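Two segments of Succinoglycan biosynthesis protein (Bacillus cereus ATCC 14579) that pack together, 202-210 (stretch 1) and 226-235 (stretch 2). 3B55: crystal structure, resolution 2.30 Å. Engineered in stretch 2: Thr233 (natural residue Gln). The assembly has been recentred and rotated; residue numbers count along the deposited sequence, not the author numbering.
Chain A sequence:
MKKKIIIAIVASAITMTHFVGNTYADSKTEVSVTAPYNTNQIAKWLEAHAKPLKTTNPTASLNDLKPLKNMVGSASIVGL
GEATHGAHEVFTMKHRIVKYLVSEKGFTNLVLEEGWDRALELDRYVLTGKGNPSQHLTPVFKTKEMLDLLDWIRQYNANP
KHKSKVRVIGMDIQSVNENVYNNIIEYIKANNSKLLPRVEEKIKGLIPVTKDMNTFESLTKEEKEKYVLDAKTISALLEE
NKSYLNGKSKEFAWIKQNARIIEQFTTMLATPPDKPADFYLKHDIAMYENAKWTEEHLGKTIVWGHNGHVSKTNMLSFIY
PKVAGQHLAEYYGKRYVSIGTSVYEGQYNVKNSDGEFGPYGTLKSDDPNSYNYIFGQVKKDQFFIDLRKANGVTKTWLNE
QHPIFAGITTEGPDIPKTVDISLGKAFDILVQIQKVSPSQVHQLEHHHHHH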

ATOM      1  N   LYS A 202      21.610 -13.496 -17.944  1.00 31.18           N
ATOM      2  CA  LYS A 202      21.900 -12.447 -16.993  1.00 28.91           C
ATOM      3  C   LYS A 202      20.723 -12.671 -16.049  1.00 25.11           C
ATOM      4  O   LYS A 202      20.861 -12.669 -14.822  1.00 24.87           O
ATOM      5  N   ILE A 203      19.569 -12.931 -16.659  1.00 23.97           N
ATOM      6  CA  ILE A 203      18.332 -13.188 -15.930  1.00 27.26           C
ATOM      7  C   ILE A 203      18.395 -14.581 -15.301  1.00 27.05           C
ATOM      8  O   ILE A 203      17.820 -14.823 -14.235  1.00 29.50           O
ATOM      9  N   LYS A 204      19.096 -15.495 -15.964  1.00 28.35           N
ATOM     10  CA  LYS A 204      19.215 -16.858 -15.469  1.00 28.26           C
ATOM     11  C   LYS A 204      20.012 -16.876 -14.168  1.00 25.50           C
ATOM     12  O   LYS A 204      19.778 -17.710 -13.293  1.00 26.26           O
ATOM     13  N   GLY A 205      20.956 -15.951 -14.048  1.00 22.88           N
ATOM     14  CA  GLY A 205      21.766 -15.870 -12.848  1.00 20.12           C
ATOM     15  C   GLY A 205      21.054 -15.058 -11.779  1.00 18.33           C
ATOM     16  O   GLY A 205      21.254 -15.271 -10.589  1.00 18.12           O
ATOM     17  N   LEU A 206      20.208 -14.128 -12.206  1.00 20.35           N
ATOM     18  CA  LEU A 206      19.465 -13.279 -11.278  1.00 18.34           C
ATOM     19  C   LEU A 206      18.310 -13.988 -10.580  1.00 17.18           C
ATOM     20  O   LEU A 206      18.018 -13.714  -9.421  1.00 17.91           O
ATOM     21  N   ILE A 207      17.663 -14.905 -11.289  1.00 19.14           N
ATOM     22  CA  ILE A 207      16.520 -15.629 -10.750  1.00 20.61           C
ATOM     23  C   ILE A 207      16.740 -16.259  -9.374  1.00 22.48           C
ATOM     24  O   ILE A 207      16.004 -15.960  -8.433  1.00 24.35           O
ATOM     25  N   PRO A 208      17.756 -17.126  -9.229  1.00 23.30           N
ATOM     26  CA  PRO A 208      18.012 -17.763  -7.933  1.00 23.56           C
ATOM     27  C   PRO A 208      18.381 -16.850  -6.761  1.00 24.21           C
ATOM     28  O   PRO A 208      18.183 -17.230  -5.608  1.00 26.15           O
ATOM     29  N   VAL A 209      18.915 -15.661  -7.033  1.00 23.76           N
ATOM     30  CA  VAL A 209      19.291 -14.764  -5.938  1.00 18.93           C
ATOM     31  C   VAL A 209      18.250 -13.704  -5.580  1.00 20.34           C
ATOM     32  O   VAL A 209      18.406 -12.989  -4.589  1.00 20.04           O
ATOM     33  N   THR A 210      17.187 -13.597  -6.372  1.00 18.36           N
ATOM     34  CA  THR A 210      16.144 -12.622  -6.075  1.00 20.47           C
ATOM     35  C   THR A 210      14.871 -13.302  -5.578  1.00 21.72           C
ATOM     36  O   THR A 210      13.843 -12.646  -5.420  1.00 20.96           O
ATOM     37  N   LYS A 226      27.515  -6.953  -8.841  1.00 20.90           N
ATOM     38  CA  LYS A 226      27.523  -7.502 -10.187  1.00 23.19           C
ATOM     39  C   LYS A 226      26.082  -7.722 -10.649  1.00 23.09           C
ATOM     40  O   LYS A 226      25.755  -7.533 -11.825  1.00 22.57           O
ATOM     41  N   TYR A 227      25.224  -8.117  -9.713  1.00 20.81           N
ATOM     42  CA  TYR A 227      23.824  -8.353 -10.027  1.00 20.70           C
ATOM     43  C   TYR A 227      23.150  -7.012 -10.243  1.00 22.98           C
ATOM     44  O   TYR A 227      22.267  -6.886 -11.088  1.00 25.82           O
ATOM     45  N   VAL A 228      23.577  -6.003  -9.491  1.00 21.08           N
ATOM     46  CA  VAL A 228      23.012  -4.673  -9.657  1.00 19.61           C
ATOM     47  C   VAL A 228      23.318  -4.234 -11.086  1.00 19.55           C
ATOM     48  O   VAL A 228      22.501  -3.581 -11.741  1.00 16.55           O
ATOM     49  N   LEU A 229      24.508  -4.593 -11.567  1.00 19.71           N
ATOM     50  CA  LEU A 229      24.912  -4.232 -12.922  1.00 21.23           C
ATOM     51  C   LEU A 229      24.190  -5.063 -13.963  1.00 19.60           C
ATOM     52  O   LEU A 229      23.919  -4.581 -15.058  1.00 18.18           O
ATOM     53  N   ASP A 230      23.899  -6.318 -13.635  1.00 19.64           N
ATOM     54  CA  ASP A 230      23.190  -7.173 -14.570  1.00 21.21           C
ATOM     55  C   ASP A 230      21.794  -6.612 -14.808  1.00 19.29           C
ATOM     56  O   ASP A 230      21.302  -6.621 -15.932  1.00 20.43           O
ATOM     57  N   ALA A 231      21.165  -6.113 -13.749  1.00 17.82           N
ATOM     58  CA  ALA A 231      19.822  -5.545 -13.853  1.00 19.56           C
ATOM     59  C   ALA A 231      19.850  -4.248 -14.662  1.00 20.74           C
ATOM     60  O   ALA A 231      19.008  -4.036 -15.543  1.00 20.05           O
ATOM     61  N   LYS A 232      20.816  -3.380 -14.359  1.00 22.82           N
ATOM     62  CA  LYS A 232      20.947  -2.114 -15.076  1.00 23.97           C
ATOM     63  C   LYS A 232      21.107  -2.403 -16.557  1.00 23.43           C
ATOM     64  O   LYS A 232      20.510  -1.736 -17.401  1.00 24.21           O
ATOM     65  N   THR A 233      21.920  -3.406 -16.857  1.00 22.89           N
ATOM     66  CA  THR A 233      22.177  -3.807 -18.229  1.00 25.22           C
ATOM     67  C   THR A 233      20.921  -4.321 -18.932  1.00 19.25           C
ATOM     68  O   THR A 233      20.702  -4.018 -20.101  1.00 19.86           O
ATOM     69  N   ILE A 234      20.103  -5.102 -18.234  1.00 17.32           N
ATOM     70  CA  ILE A 234      18.881  -5.620 -18.837  1.00 16.15           C
ATOM     71  C   ILE A 234      17.970  -4.466 -19.231  1.00 16.85           C
ATOM     72  O   ILE A 234      17.455  -4.427 -20.348  1.00 19.45           O
ATOM     73  N   SER A 235      17.779  -3.524 -18.314  1.00 15.87           N
ATOM     74  CA  SER A 235      16.949  -2.353 -18.575  1.00 17.96           C
ATOM     75  C   SER A 235      17.553  -1.519 -19.694  1.00 18.12           C
ATOM     76  O   SER A 235      16.842  -1.019 -20.566  1.00 19.87           O
TER

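The helix at 202-206 and the helix at 226-235 run in roughly opposite directions, their N-to-C axes 138° apart and 9.9 Å from each other at closest approach. Lys202 lies beside Asp230 and Leu206 beside Tyr227, so the two helices meet one turn apart along their length. Together they bury 467 Å², with apolar packing at the centre and charge and water along one flank.

The apolar packing centres on Leu206. Its CB leaves the backbone sideways, but the m, t rotamer brings the branched end nearer to the partner helix, where it sits as a knob among Tyr227, Asp230, Ala231 and Ile234. The two methyls divide this hole: CD2 of Leu206 lies 3.6 Å from CD1 of Tyr227, while CD1 of Leu206 lies 3.8 Å from CD1 of Ile234. Ala231 points its CB away and presents backbone here, its N being 4.3 Å from CD1 of Leu206. Ile234, in the extended m, t form, points toward stretch 1, and its CD1 reaches 3.5 Å from CG2 of Ile203. The CB of Ile203 points sideways and the end of its side chain leads away, yet CG2 remains available to close this buried patch. Leucine and isoleucine suit such places because flexible or branched hydrocarbon can fill an irregular hollow without leaving polar groups unpaired.

Tyr227 (chi1 m) points toward stretch 1 and gives the contact an aromatic surface. Val209, chi1 m and likewise directed inward, sets CG2 3.9 Å from the centroid of the Tyr227 ring and only 4° off its normal, a CH-pi contact over the face. A methyl so placed meets the electron-rich ring almost squarely. Gly205 has no side chain, and its backbone comes close to the same ring, with O of Gly205 3.6 Å from CE1 of Tyr227.

No direct hydrogen bond crosses between the stretches; the polar links are ionic or pass through water. Asp230 (chi1 m) points inward, and a long salt bridge joins its OD1 to NZ of Lys202 at 3.9 Å. Within stretch 2, OD2 of Asp230 pairs with NZ of Lys226 at 3.5 Å, so the one carboxylate lies near two ammonium groups. Lys202 starts from an off-well chi1 of -104° and continues through t, t and m. Its long aliphatic arm also packs, CE lying 3.3 Å from CG2 of Thr233, an engineered residue. Thr233 (chi1 m) turns its OG1 back to donate to O of Leu229 at 3.1 Å, satisfying its hydroxyl within its own helix.

Two waters complete the contact. Water 1 donates to O of Lys202 at 2.7 Å and to OD2 of Asp230 at 2.4 Å, bridging two acceptors that could not bond to each other. Water 2 donates to O of Gly205 at 2.6 Å and lies 2.5 Å from OH of Tyr227, tying the polar tip of the tyrosine to stretch 1 while its ring serves the apolar packing.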

ATOM      1  CB  LYS A 202      21.787 -11.082 -17.660  1.00 28.74           C
ATOM      2  CG  LYS A 202      23.128 -10.431 -17.988  1.00 32.95           C
ATOM      3  CD  LYS A 202      22.938  -9.212 -18.890  1.00 34.89           C
ATOM      4  CE  LYS A 202      24.251  -8.785 -19.542  1.00 44.30           C
ATOM      5  NZ  LYS A 202      25.251  -8.292 -18.554  1.00 45.56           N
ATOM      6  CB  ILE A 203      17.082 -13.111 -16.871  1.00 22.95           C
ATOM      7  CG1 ILE A 203      16.850 -14.444 -17.574  1.00 24.96           C
ATOM      8  CG2 ILE A 203      17.272 -12.020 -17.902  1.00 28.59           C
ATOM      9  CD1 ILE A 203      15.791 -15.301 -16.919  1.00 32.37           C
ATOM     10  CB  LYS A 204      19.879 -17.737 -16.533  1.00 33.62           C
ATOM     11  CG  LYS A 204      19.626 -19.228 -16.391  1.00 43.55           C
ATOM     12  CD  LYS A 204      19.994 -19.931 -17.690  1.00 56.42           C
ATOM     13  CE  LYS A 204      20.058 -21.425 -17.509  1.00 59.95           C
ATOM     14  NZ  LYS A 204      21.110 -21.742 -16.514  1.00 66.33           N
ATOM     15  CB  LEU A 206      18.923 -12.057 -12.022  1.00 19.28           C
ATOM     16  CG  LEU A 206      19.878 -10.883 -12.222  1.00 15.50           C
ATOM     17  CD1 LEU A 206      19.321  -9.951 -13.288  1.00 17.30           C
ATOM     18  CD2 LEU A 206      20.081 -10.150 -10.893  1.00 17.08           C
ATOM     19  CB  ILE A 207      16.042 -16.704 -11.754  1.00 19.25           C
ATOM     20  CG1 ILE A 207      15.440 -16.019 -12.986  1.00 20.51           C
ATOM     21  CG2 ILE A 207      15.016 -17.627 -11.102  1.00 19.55           C
ATOM     22  CD1 ILE A 207      15.078 -16.971 -14.105  1.00 24.15           C
ATOM     23  CB  PRO A 208      19.122 -18.761  -8.255  1.00 22.59           C
ATOM     24  CG  PRO A 208      19.864 -18.079  -9.357  1.00 26.12           C
ATOM     25  CD  PRO A 208      18.735 -17.580 -10.230  1.00 22.81           C
ATOM     26  CB  VAL A 209      20.634 -14.054  -6.221  1.00 20.15           C
ATOM     27  CG1 VAL A 209      21.749 -15.088  -6.323  1.00 15.23           C
ATOM     28  CG2 VAL A 209      20.540 -13.229  -7.496  1.00 19.44           C
ATOM     29  CB  THR A 210      15.777 -11.743  -7.307  1.00 18.16           C
ATOM     30  OG1 THR A 210      15.264 -12.566  -8.356  1.00 18.18           O
ATOM     31  CG2 THR A 210      16.997 -10.982  -7.806  1.00 21.48           C
ATOM     32  CB  LYS A 226      28.275  -8.834 -10.214  1.00 25.16           C
ATOM     33  CG  LYS A 226      28.101  -9.613 -11.503  1.00 28.76           C
ATOM     34  CD  LYS A 226      27.215 -10.837 -11.303  1.00 31.18           C
ATOM     35  CE  LYS A 226      27.121 -11.671 -12.583  1.00 36.59           C
ATOM     36  NZ  LYS A 226      26.483 -12.999 -12.349  1.00 45.55           N
ATOM     37  CB  TYR A 227      23.154  -9.147  -8.903  1.00 18.74           C
ATOM     38  CG  TYR A 227      23.535 -10.610  -8.950  1.00 20.21           C
ATOM     39  CD1 TYR A 227      23.328 -11.356 -10.113  1.00 17.50           C
ATOM     40  CD2 TYR A 227      24.151 -11.241  -7.865  1.00 12.72           C
ATOM     41  CE1 TYR A 227      23.723 -12.674 -10.204  1.00 15.16           C
ATOM     42  CE2 TYR A 227      24.555 -12.577  -7.950  1.00 12.52           C
ATOM     43  CZ  TYR A 227      24.336 -13.281  -9.125  1.00 15.60           C
ATOM     44  OH  TYR A 227      24.732 -14.596  -9.247  1.00 20.75           O
ATOM     45  CB  VAL A 228      23.642  -3.667  -8.671  1.00 20.95           C
ATOM     46  CG1 VAL A 228      23.365  -2.235  -9.127  1.00 18.29           C
ATOM     47  CG2 VAL A 228      23.078  -3.898  -7.278  1.00 17.15           C
ATOM     48  CB  LEU A 229      26.419  -4.402 -13.103  1.00 22.83           C
ATOM     49  CG  LEU A 229      27.152  -3.069 -13.164  1.00 36.03           C
ATOM     50  CD1 LEU A 229      26.654  -2.242 -14.349  1.00 37.94           C
ATOM     51  CD2 LEU A 229      26.905  -2.334 -11.862  1.00 41.81           C
ATOM     52  CB  ASP A 230      23.085  -8.603 -14.035  1.00 21.79           C
ATOM     53  CG  ASP A 230      24.399  -9.365 -14.129  1.00 28.57           C
ATOM     54  OD1 ASP A 230      25.375  -8.828 -14.698  1.00 31.84           O
ATOM     55  OD2 ASP A 230      24.452 -10.511 -13.637  1.00 29.46           O
ATOM     56  CB  ALA A 231      19.247  -5.281 -12.454  1.00 11.30           C
ATOM     57  CB  LYS A 232      22.167  -1.332 -14.590  1.00 26.76           C
ATOM     58  CG  LYS A 232      21.943  -0.563 -13.302  1.00 28.94           C
ATOM     59  CD  LYS A 232      23.176   0.239 -12.910  1.00 29.66           C
ATOM     60  CE  LYS A 232      22.918   1.084 -11.659  1.00 42.80           C
ATOM     61  NZ  LYS A 232      24.138   1.814 -11.204  1.00 33.39           N
ATOM     62  CB  THR A 233      23.281  -4.888 -18.278  1.00 26.28           C
ATOM     63  OG1 THR A 233      24.559  -4.270 -18.073  1.00 31.23           O
ATOM     64  CG2 THR A 233      23.270  -5.610 -19.612  1.00 37.91           C
ATOM     65  CB  ILE A 234      18.129  -6.560 -17.878  1.00 18.29           C
ATOM     66  CG1 ILE A 234      18.936  -7.846 -17.687  1.00 15.75           C
ATOM     67  CG2 ILE A 234      16.741  -6.859 -18.423  1.00 14.34           C
ATOM     68  CD1 ILE A 234      18.263  -8.877 -16.807  1.00 20.02           C
ATOM     69  CB  SER A 235      16.823  -1.492 -17.317  1.00 17.47           C
ATOM     70  OG  SER A 235      16.008  -2.138 -16.362  1.00 17.47           O
TER
HETATM   71  O   HOH W   1      23.233 -12.610 -13.600  1.00 14.34           O
HETATM   72  O   HOH W   2      23.338 -16.606  -9.912  1.00 23.66           O